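Local structure of thyroid hormone-inducible hepatic protein (Mus musculus, 3ONT) at residues Ala24-Met29 with Met64-Cys69; Leu38-Gln43 with Asp57-Phe62. The protein takes part in the regulation of lipogenesis, especially in the lactating mammary gland, and forms homodimers as well as heterodimers with MID1IP1. All coordinates share one frame; numbering follows the deposited sequence.

Contact 1: Ala24-Met29 with Met64-Cys69; sequences AVVRNM and MLKSIC
Val-26 and Met-29, one turn apart on helix 15-32, face Leu-65 and Cys-69 on helix 58-73, and together they make a buried helix-helix interface within the all-helical bundle of Spot 14. The two segments cross obliquely in an antiparallel sense, their N-to-C directions 132° apart and their axes 10.0 Å from each other at closest approach. Val-26 sits where the backbones are nearest. Its CG1, anti to the backbone N, reaches across to Cys-69 and meets CB at 3.6 Å, with SG of the same cysteine hardly farther off. One turn on, the selenomethionine Met-29 crosses Leu-65 at about a right angle: SE lies 3.7 Å from Leu-65 CD1, while the chain, extended through chi2, bends at chi3 (66°) and puts CE against CB of Leu-65. Lys-66 borders this pair with its aliphatic part, and its amine end leads away. Outside the apolar strip, Arg-27 forms a salt bridge with Asp-73, and the Leu-65 carbonyl accepts a hydrogen bond from the Tyr-22 hydroxyl, tying the same two helices. Met-29 and Leu-65 also pack on Thr-141 and Ala-137 of the second subunit. Beside Leu-65, Met-29 CE also comes to 4.1 Å from Lys-66 CG.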
loop_
_atom_site.group_PDB
_atom_site.type_symbol
_atom_site.label_atom_id
_atom_site.label_comp_id
_atom_site.label_asym_id
_atom_site.label_seq_id
_atom_site.Cartn_x
_atom_site.Cartn_y
_atom_site.Cartn_z
ATOM N N ALA A 24 -10.895 -10.334 -7.230
ATOM C CA ALA A 24 -11.637 -11.486 -7.754
ATOM C C ALA A 24 -12.951 -11.623 -6.993
ATOM O O ALA A 24 -13.985 -11.852 -7.591
ATOM C CB ALA A 24 -10.825 -12.771 -7.665
ATOM N N VAL A 25 -12.913 -11.450 -5.678
ATOM C CA VAL A 25 -14.117 -11.593 -4.881
ATOM C C VAL A 25 -15.127 -10.483 -5.213
ATOM O O VAL A 25 -16.334 -10.734 -5.342
ATOM C CB VAL A 25 -13.770 -11.646 -3.389
ATOM C CG1 VAL A 25 -15.011 -11.463 -2.533
ATOM C CG2 VAL A 25 -13.118 -12.982 -3.082
ATOM N N VAL A 26 -14.634 -9.265 -5.391
ATOM C CA VAL A 26 -15.530 -8.174 -5.698
ATOM C C VAL A 26 -16.119 -8.339 -7.097
ATOM O O VAL A 26 -17.310 -8.078 -7.288
ATOM C CB VAL A 26 -14.868 -6.786 -5.505
ATOM C CG1 VAL A 26 -15.760 -5.674 -6.070
ATOM C CG2 VAL A 26 -14.576 -6.552 -4.036
ATOM N N ARG A 27 -15.319 -8.783 -8.068
ATOM C CA ARG A 27 -15.868 -9.040 -9.407
ATOM C C ARG A 27 -16.923 -10.139 -9.397
ATOM O O ARG A 27 -17.963 -10.007 -10.051
ATOM C CB ARG A 27 -14.794 -9.313 -10.441
ATOM C CG ARG A 27 -14.180 -8.025 -10.967
ATOM C CD ARG A 27 -12.734 -8.247 -11.414
ATOM N NE ARG A 27 -12.108 -7.013 -11.891
ATOM C CZ ARG A 27 -12.313 -6.475 -13.096
ATOM N NH1 ARG A 27 -13.143 -7.055 -13.966
ATOM N NH2 ARG A 27 -11.689 -5.346 -13.426
ATOM N N ASN A 28 -16.675 -11.195 -8.631
ATOM C CA ASN A 28 -17.682 -12.201 -8.434
ATOM C C ASN A 28 -18.936 -11.640 -7.773
ATOM O O ASN A 28 -20.061 -12.002 -8.171
ATOM C CB ASN A 28 -17.166 -13.377 -7.620
ATOM C CG ASN A 28 -18.183 -14.498 -7.550
ATOM O OD1 ASN A 28 -18.705 -14.807 -6.482
ATOM N ND2 ASN A 28 -18.518 -15.077 -8.710
HETATM N N MSE A 29 -18.746 -10.777 -6.767
HETATM C CA MSE A 29 -19.849 -10.109 -6.093
HETATM C C MSE A 29 -20.694 -9.353 -7.112
HETATM O O MSE A 29 -21.928 -9.417 -7.069
HETATM C CB MSE A 29 -19.336 -9.143 -5.031
HETATM C CG MSE A 29 -20.417 -8.537 -4.172
HETATM SE SE MSE A 29 -19.771 -7.151 -2.964
HETATM C CE MSE A 29 -19.244 -5.824 -4.307
HETATM N N MSE A 64 -19.151 0.995 -1.705
HETATM C CA MSE A 64 -17.806 1.276 -1.230
HETATM C C MSE A 64 -16.848 0.174 -1.681
HETATM O O MSE A 64 -15.759 0.456 -2.185
HETATM C CB MSE A 64 -17.792 1.422 0.290
HETATM C CG MSE A 64 -16.446 1.870 0.830
HETATM SE SE MSE A 64 -16.250 1.758 2.792
HETATM C CE MSE A 64 -16.261 -0.200 2.944
ATOM N N LEU A 65 -17.267 -1.075 -1.488
ATOM C CA LEU A 65 -16.492 -2.224 -1.901
ATOM C C LEU A 65 -16.107 -2.095 -3.373
ATOM O O LEU A 65 -14.935 -2.253 -3.723
ATOM C CB LEU A 65 -17.283 -3.502 -1.660
ATOM C CG LEU A 65 -17.509 -3.927 -0.208
ATOM C CD1 LEU A 65 -18.394 -5.151 -0.173
ATOM C CD2 LEU A 65 -16.196 -4.210 0.484
ATOM N N LYS A 66 -17.077 -1.764 -4.228
ATOM C CA LYS A 66 -16.811 -1.584 -5.651
ATOM C C LYS A 66 -15.850 -0.447 -5.885
ATOM O O LYS A 66 -14.985 -0.496 -6.768
ATOM C CB LYS A 66 -18.094 -1.327 -6.421
ATOM C CG LYS A 66 -18.867 -2.601 -6.737
ATOM C CD LYS A 66 -20.358 -2.326 -6.852
ATOM C CE LYS A 66 -20.766 -1.611 -8.144
ATOM N NZ LYS A 66 -21.954 -0.764 -7.829
ATOM N N SER A 67 -15.981 0.582 -5.073
ATOM C CA SER A 67 -15.213 1.787 -5.299
ATOM C C SER A 67 -13.721 1.577 -4.966
ATOM O O SER A 67 -12.828 2.053 -5.675
ATOM C CB SER A 67 -15.829 2.911 -4.498
ATOM O OG SER A 67 -15.073 4.071 -4.667
ATOM N N ILE A 68 -13.464 0.842 -3.893
ATOM C CA ILE A 68 -12.120 0.464 -3.524
ATOM C C ILE A 68 -11.553 -0.493 -4.573
ATOM O O ILE A 68 -10.405 -0.365 -4.991
ATOM C CB ILE A 68 -12.121 -0.175 -2.144
ATOM C CG1 ILE A 68 -12.423 0.898 -1.095
ATOM C CG2 ILE A 68 -10.806 -0.904 -1.887
ATOM C CD1 ILE A 68 -12.509 0.375 0.295
ATOM N N CYS A 69 -12.371 -1.426 -5.036
ATOM C CA CYS A 69 -11.935 -2.333 -6.084
ATOM C C CYS A 69 -11.495 -1.613 -7.357
ATOM O O CYS A 69 -10.554 -2.044 -8.019
ATOM C CB CYS A 69 -13.021 -3.340 -6.405
ATOM S SG CYS A 69 -12.460 -4.572 -7.560
#

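Contact 2: Leu38-Gln43 with Asp57-Phe62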
loop_
_atom_site.group_PDB
_atom_site.type_symbol
_atom_site.label_atom_id
_atom_site.label_comp_id
_atom_site.label_asym_id
_atom_site.label_seq_id
_atom_site.Cartn_x
_atom_site.Cartn_y
_atom_site.Cartn_z
ATOM N N LEU A 38 -32.140 -4.250 -4.537
ATOM C CA LEU A 38 -32.595 -5.151 -3.469
ATOM C C LEU A 38 -31.755 -5.001 -2.180
ATOM O O LEU A 38 -32.216 -5.379 -1.089
ATOM C CB LEU A 38 -32.585 -6.620 -3.943
ATOM C CG LEU A 38 -33.496 -6.938 -5.140
ATOM C CD1 LEU A 38 -33.521 -8.433 -5.389
ATOM C CD2 LEU A 38 -34.951 -6.394 -5.016
ATOM N N LEU A 39 -30.534 -4.472 -2.307
ATOM C CA LEU A 39 -29.668 -4.219 -1.148
ATOM C C LEU A 39 -30.056 -2.954 -0.386
ATOM O O LEU A 39 -29.664 -2.785 0.769
ATOM C CB LEU A 39 -28.196 -4.131 -1.562
ATOM C CG LEU A 39 -27.520 -5.345 -2.209
ATOM C CD1 LEU A 39 -26.064 -5.048 -2.634
ATOM C CD2 LEU A 39 -27.537 -6.562 -1.276
ATOM N N ARG A 40 -30.816 -2.056 -1.002
ATOM C CA ARG A 40 -31.257 -0.842 -0.284
ATOM C C ARG A 40 -32.081 -1.299 0.905
ATOM O O ARG A 40 -32.814 -2.307 0.818
ATOM C CB ARG A 40 -32.151 0.023 -1.150
ATOM C CG ARG A 40 -31.541 0.531 -2.400
ATOM C CD ARG A 40 -31.198 1.961 -2.251
ATOM N NE ARG A 40 -30.769 2.544 -3.519
ATOM C CZ ARG A 40 -30.042 3.652 -3.625
ATOM N NH1 ARG A 40 -29.641 4.295 -2.540
ATOM N NH2 ARG A 40 -29.696 4.110 -4.813
ATOM N N ASP A 41 -31.943 -0.584 2.015
ATOM C CA ASP A 41 -32.753 -0.829 3.216
ATOM C C ASP A 41 -32.427 -2.105 3.983
ATOM O O ASP A 41 -33.212 -2.516 4.839
ATOM C CB ASP A 41 -34.236 -0.837 2.861
ATOM C CG ASP A 41 -34.698 0.477 2.286
ATOM O OD1 ASP A 41 -34.097 1.518 2.672
ATOM O OD2 ASP A 41 -35.661 0.459 1.466
ATOM N N VAL A 42 -31.315 -2.761 3.647
ATOM C CA VAL A 42 -30.828 -3.902 4.418
ATOM C C VAL A 42 -29.805 -3.293 5.336
ATOM O O VAL A 42 -28.840 -2.672 4.869
ATOM C CB VAL A 42 -30.172 -4.992 3.545
ATOM C CG1 VAL A 42 -29.500 -6.049 4.418
ATOM C CG2 VAL A 42 -31.197 -5.640 2.624
ATOM N N GLN A 43 -30.044 -3.438 6.641
ATOM C CA GLN A 43 -29.202 -2.803 7.650
ATOM C C GLN A 43 -27.804 -3.391 7.756
ATOM O O GLN A 43 -27.595 -4.594 7.565
ATOM C CB GLN A 43 -29.898 -2.741 9.010
ATOM C CG GLN A 43 -30.865 -1.555 9.134
ATOM C CD GLN A 43 -30.474 -0.328 8.270
ATOM O OE1 GLN A 43 -31.355 0.327 7.694
ATOM N NE2 GLN A 43 -29.148 -0.023 8.172
ATOM N N ASP A 57 -26.638 1.939 4.413
ATOM C CA ASP A 57 -27.080 0.549 4.448
ATOM C C ASP A 57 -26.158 -0.354 3.625
ATOM O O ASP A 57 -25.098 0.069 3.148
ATOM C CB ASP A 57 -28.516 0.440 3.927
ATOM C CG ASP A 57 -28.695 1.033 2.503
ATOM O OD1 ASP A 57 -29.852 1.354 2.131
ATOM O OD2 ASP A 57 -27.703 1.181 1.744
ATOM N N LEU A 58 -26.596 -1.593 3.423
ATOM C CA LEU A 58 -25.854 -2.569 2.640
ATOM C C LEU A 58 -25.556 -2.097 1.218
ATOM O O LEU A 58 -24.492 -2.393 0.683
ATOM C CB LEU A 58 -26.595 -3.893 2.607
ATOM C CG LEU A 58 -25.706 -5.079 2.261
ATOM C CD1 LEU A 58 -24.399 -5.050 3.085
ATOM C CD2 LEU A 58 -26.457 -6.393 2.463
ATOM N N TYR A 59 -26.470 -1.361 0.592
ATOM C CA TYR A 59 -26.176 -0.858 -0.736
ATOM C C TYR A 59 -25.021 0.148 -0.731
ATOM O O TYR A 59 -24.197 0.158 -1.665
ATOM C CB TYR A 59 -27.420 -0.288 -1.418
ATOM C CG TYR A 59 -27.113 0.349 -2.753
ATOM C CD1 TYR A 59 -27.024 -0.421 -3.912
ATOM C CD2 TYR A 59 -26.875 1.722 -2.849
ATOM C CE1 TYR A 59 -26.725 0.163 -5.127
ATOM C CE2 TYR A 59 -26.568 2.312 -4.053
ATOM C CZ TYR A 59 -26.499 1.534 -5.188
ATOM O OH TYR A 59 -26.197 2.134 -6.388
ATOM N N THR A 60 -24.947 0.981 0.304
ATOM C CA THR A 60 -23.868 1.949 0.446
ATOM C C THR A 60 -22.540 1.210 0.595
ATOM O O THR A 60 -21.507 1.622 0.057
ATOM C CB THR A 60 -24.065 2.805 1.703
ATOM O OG1 THR A 60 -25.435 3.213 1.787
ATOM C CG2 THR A 60 -23.164 4.037 1.690
ATOM N N TYR A 61 -22.586 0.098 1.319
ATOM C CA TYR A 61 -21.418 -0.679 1.603
ATOM C C TYR A 61 -20.915 -1.391 0.352
ATOM O O TYR A 61 -19.724 -1.334 0.009
ATOM C CB TYR A 61 -21.755 -1.691 2.678
ATOM C CG TYR A 61 -20.544 -2.327 3.260
ATOM C CD1 TYR A 61 -19.676 -1.594 4.062
ATOM C CD2 TYR A 61 -20.249 -3.658 3.003
ATOM C CE1 TYR A 61 -18.549 -2.174 4.597
ATOM C CE2 TYR A 61 -19.108 -4.251 3.534
ATOM C CZ TYR A 61 -18.272 -3.503 4.322
ATOM O OH TYR A 61 -17.155 -4.081 4.848
ATOM N N PHE A 62 -21.819 -2.092 -0.306
ATOM C CA PHE A 62 -21.586 -2.655 -1.620
ATOM C C PHE A 62 -20.910 -1.606 -2.534
ATOM O O PHE A 62 -19.872 -1.863 -3.137
ATOM C CB PHE A 62 -22.955 -3.111 -2.129
ATOM C CG PHE A 62 -23.003 -3.501 -3.561
ATOM C CD1 PHE A 62 -22.577 -4.750 -3.969
ATOM C CD2 PHE A 62 -23.574 -2.643 -4.503
ATOM C CE1 PHE A 62 -22.681 -5.132 -5.318
ATOM C CE2 PHE A 62 -23.678 -3.003 -5.846
ATOM C CZ PHE A 62 -23.228 -4.249 -6.254
#
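Leu-39 fills the apolar centre, reaching from the loop after helix 15-32 to three residues in the first turns of helix 58-73. Its CD1 sits over one face of the Phe-62 ring, offset toward the rim and 3.6 Å from CG, a CH-pi contact in which the two side chains cross at about a right angle. The other branch, CD2, meets Leu-58 CD2, and CB packs against CB of Tyr-59. Val-42 lies alongside Leu-58, pointing the same way, with CG1 3.6 Å from that same CD2. Tyr-144 and Val-140 of the second subunit pack on Leu-39 and Leu-58.

Farther out, Arg-40 bends at chi2 (-104°), which turns CD aside; farther along, the guanidinium lies flat on the Tyr-59 ring, planes 26° apart. CZ stands 4.2 Å from the ring centroid, an off-centre cation-pi pair over the CD2-CE2 side.

The polar edge gathers round Asp-57, the N-cap of helix 58-73. Its OD2 takes the capping bond from Thr-60 N, nearly along the C-O axis, and a further hydrogen bond from Thr-60 OG1, which comes from above the carboxylate plane. OD1 receives Asp-41 N at 2.9 Å, nearly straight at 173°, from the face opposite the one Thr-60 OG1 meets. Asp-41 stands third in the type II turn from Leu-39 to Val-42, so the cap binds that turn as well as its own helix. Beside it, Leu-58 N donates to Val-42 O at 2.9 Å.

Three donors thus share the buried carboxylate. Together with the N-terminal end of the helix they would tend to stabilise its negative charge, offsetting the like charge of Asp-41 nearby.

Helix 58-73 serves both contacts: contact 2 takes its N-terminal turns and the cap before them, contact 1 the middle. Their centres are about 15 Å apart, and they meet directly where Met-29 CE touches Phe-62 CD1 at 3.5 Å. Along the chain, 38-43 and 57-62 are nested between 24-29 and 64-69. The chain leaves helix 15-32, folds its connecting loop onto the start of helix 58-73, then returns beside the first helix. Contact 1 lies nearer the centre of the chain, contact 2 farther out. Both also touch the second subunit, so the packing within one chain is continuous with the homodimer interface.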